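Local structure of glycoside hydrolase 15-related protein (5Z3E) at residues Q315-L319 / L381-H385. The protein hydrolyses the alpha-1,6-glucosidic linkage of isomaltose from its non-reducing end, releasing beta-D-glucose and D-glucose during intracellular breakdown of a cyclic tetrasaccharide. The protein carries 1 engineered substitution. Sequence-based numbering, arbitrary orientation.
Sequences QWILL and LLWSH
Leu318 lays both of its methyls on the indole of Trp383. CD2 sits over the ring face as a CH-pi contact, 3.5 Å from the centroid of the six-membered ring and 15° off its normal, while CD1 drops onto the outer part of the same ring, 3.7 Å from CZ2. With CG held between the backbone N and the carbonyl carbon (chi1 70°), the leucine presents its forked end to the indole. Another aromatic, Phe79, meets Trp383 with its plane almost parallel. The CD2 methyl also touches a second leucine, coming within 4.1 Å of CD2 of Leu381.

Beside this apolar patch, Ser384 packs its CB against CG2 of Ile317 at 3.7 Å. Its hydroxyl is hydrogen-bonded to Pro354 O and also accepts a hydrogen bond from a bridging water, 2.8 Å from OG. That water in turn accepts from Leu318 N, again at 2.8 Å, so it satisfies an amide in the first turn of helix 317-329.

The contact thus joins the N-terminal turns of helices 317-329 and 382-394 in the (alpha/alpha)6 barrel of glycoside hydrolase family 15. Leu381 borders Ala355, the engineered position of the inferred proton acceptor, and Ile317 is backbone hydrogen-bonded to Ala355. With no direct hydrogen bond between them, the segments are held by apolar packing, led by the leucine methyls on the indole, and by one water that ties Leu318 N to a hydroxyl also held by Pro354 O.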
loop_
_atom_site.group_PDB
_atom_site.type_symbol
_atom_site.label_atom_id
_atom_site.label_comp_id
_atom_site.label_asym_id
_atom_site.label_seq_id
_atom_site.Cartn_x
_atom_site.Cartn_y
_atom_site.Cartn_z
ATOM N N GLN A 315 -6.915 14.411 -6.525
ATOM C CA GLN A 315 -7.030 13.125 -7.202
ATOM C C GLN A 315 -5.689 12.416 -7.150
ATOM O O GLN A 315 -4.683 12.971 -7.595
ATOM C CB GLN A 315 -7.443 13.359 -8.658
ATOM C CG GLN A 315 -8.802 14.011 -8.793
ATOM C CD GLN A 315 -8.973 14.655 -10.159
ATOM O OE1 GLN A 315 -8.246 15.600 -10.467
ATOM N NE2 GLN A 315 -9.913 14.180 -10.961
ATOM N N TRP A 316 -5.681 11.198 -6.600
ATOM C CA TRP A 316 -4.434 10.503 -6.294
ATOM C C TRP A 316 -4.079 9.487 -7.359
ATOM O O TRP A 316 -4.832 8.542 -7.649
ATOM C CB TRP A 316 -4.555 9.825 -4.929
ATOM C CG TRP A 316 -4.404 10.819 -3.804
ATOM C CD1 TRP A 316 -5.212 11.872 -3.473
ATOM C CD2 TRP A 316 -3.312 10.855 -2.881
ATOM N NE1 TRP A 316 -4.676 12.559 -2.410
ATOM C CE2 TRP A 316 -3.517 11.951 -2.031
ATOM C CE3 TRP A 316 -2.194 10.041 -2.687
ATOM C CZ2 TRP A 316 -2.650 12.246 -0.996
ATOM C CZ3 TRP A 316 -1.330 10.344 -1.673
ATOM C CH2 TRP A 316 -1.564 11.434 -0.825
ATOM N N ILE A 317 -2.870 9.623 -7.913
ATOM C CA ILE A 317 -2.372 8.731 -8.939
ATOM C C ILE A 317 -2.427 7.278 -8.460
ATOM O O ILE A 317 -2.859 6.381 -9.191
ATOM C CB ILE A 317 -0.960 9.126 -9.400
ATOM C CG1 ILE A 317 -0.988 10.327 -10.374
ATOM C CG2 ILE A 317 -0.252 7.966 -10.064
ATOM C CD1 ILE A 317 -1.529 11.612 -9.831
ATOM N N LEU A 318 -1.967 7.026 -7.224
ATOM C CA LEU A 318 -1.870 5.650 -6.750
ATOM C C LEU A 318 -3.247 5.011 -6.634
ATOM O O LEU A 318 -3.373 3.801 -6.780
ATOM C CB LEU A 318 -1.060 5.599 -5.441
ATOM C CG LEU A 318 -1.699 6.189 -4.198
ATOM C CD1 LEU A 318 -2.531 5.145 -3.467
ATOM C CD2 LEU A 318 -0.660 6.762 -3.269
ATOM N N LEU A 319 -4.274 5.811 -6.339
ATOM C CA LEU A 319 -5.622 5.298 -6.204
ATOM C C LEU A 319 -6.265 5.054 -7.572
ATOM O O LEU A 319 -7.002 4.078 -7.726
ATOM C CB LEU A 319 -6.488 6.187 -5.341
ATOM C CG LEU A 319 -6.086 6.269 -3.868
ATOM C CD1 LEU A 319 -7.017 7.195 -3.131
ATOM C CD2 LEU A 319 -6.069 4.875 -3.221
ATOM N N LEU A 381 6.375 11.095 -6.333
ATOM C CA LEU A 381 6.070 10.179 -5.245
ATOM C C LEU A 381 6.431 8.781 -5.754
ATOM O O LEU A 381 5.882 8.324 -6.745
ATOM C CB LEU A 381 4.581 10.233 -4.892
ATOM C CG LEU A 381 4.245 9.398 -3.659
ATOM C CD1 LEU A 381 4.707 10.076 -2.388
ATOM C CD2 LEU A 381 2.762 9.063 -3.583
ATOM N N LEU A 382 7.376 8.106 -5.092
ATOM C CA LEU A 382 7.804 6.818 -5.629
ATOM C C LEU A 382 6.654 5.828 -5.755
ATOM O O LEU A 382 6.566 5.099 -6.726
ATOM C CB LEU A 382 8.985 6.225 -4.863
ATOM C CG LEU A 382 10.376 6.641 -5.346
ATOM C CD1 LEU A 382 10.651 8.106 -5.103
ATOM C CD2 LEU A 382 11.440 5.789 -4.715
ATOM N N TRP A 383 5.746 5.836 -4.777
ATOM C CA TRP A 383 4.590 4.951 -4.801
ATOM C C TRP A 383 3.734 5.191 -6.056
ATOM O O TRP A 383 3.209 4.257 -6.648
ATOM C CB TRP A 383 3.812 5.131 -3.498
ATOM C CG TRP A 383 2.674 4.167 -3.247
ATOM C CD1 TRP A 383 2.322 3.076 -3.971
ATOM C CD2 TRP A 383 1.729 4.267 -2.168
ATOM N NE1 TRP A 383 1.200 2.493 -3.417
ATOM C CE2 TRP A 383 0.816 3.207 -2.306
ATOM C CE3 TRP A 383 1.545 5.173 -1.116
ATOM C CZ2 TRP A 383 -0.265 3.040 -1.461
ATOM C CZ3 TRP A 383 0.443 5.007 -0.287
ATOM C CH2 TRP A 383 -0.446 3.964 -0.477
ATOM N N SER A 384 3.615 6.441 -6.503
ATOM C CA SER A 384 2.906 6.695 -7.765
ATOM C C SER A 384 3.536 5.920 -8.917
ATOM O O SER A 384 2.832 5.305 -9.720
ATOM C CB SER A 384 2.905 8.180 -8.111
ATOM O OG SER A 384 2.095 8.906 -7.232
ATOM N N HIS A 385 4.857 5.992 -9.011
ATOM C CA HIS A 385 5.584 5.264 -10.025
ATOM C C HIS A 385 5.487 3.756 -9.877
ATOM O O HIS A 385 5.364 3.031 -10.863
ATOM C CB HIS A 385 7.038 5.742 -10.069
ATOM C CG HIS A 385 7.174 7.131 -10.627
ATOM N ND1 HIS A 385 7.131 7.369 -11.989
ATOM C CD2 HIS A 385 7.277 8.345 -10.038
ATOM C CE1 HIS A 385 7.217 8.661 -12.196
ATOM N NE2 HIS A 385 7.307 9.298 -11.034
HETATM O O HOH W 1 -0.335 8.792 -5.848
#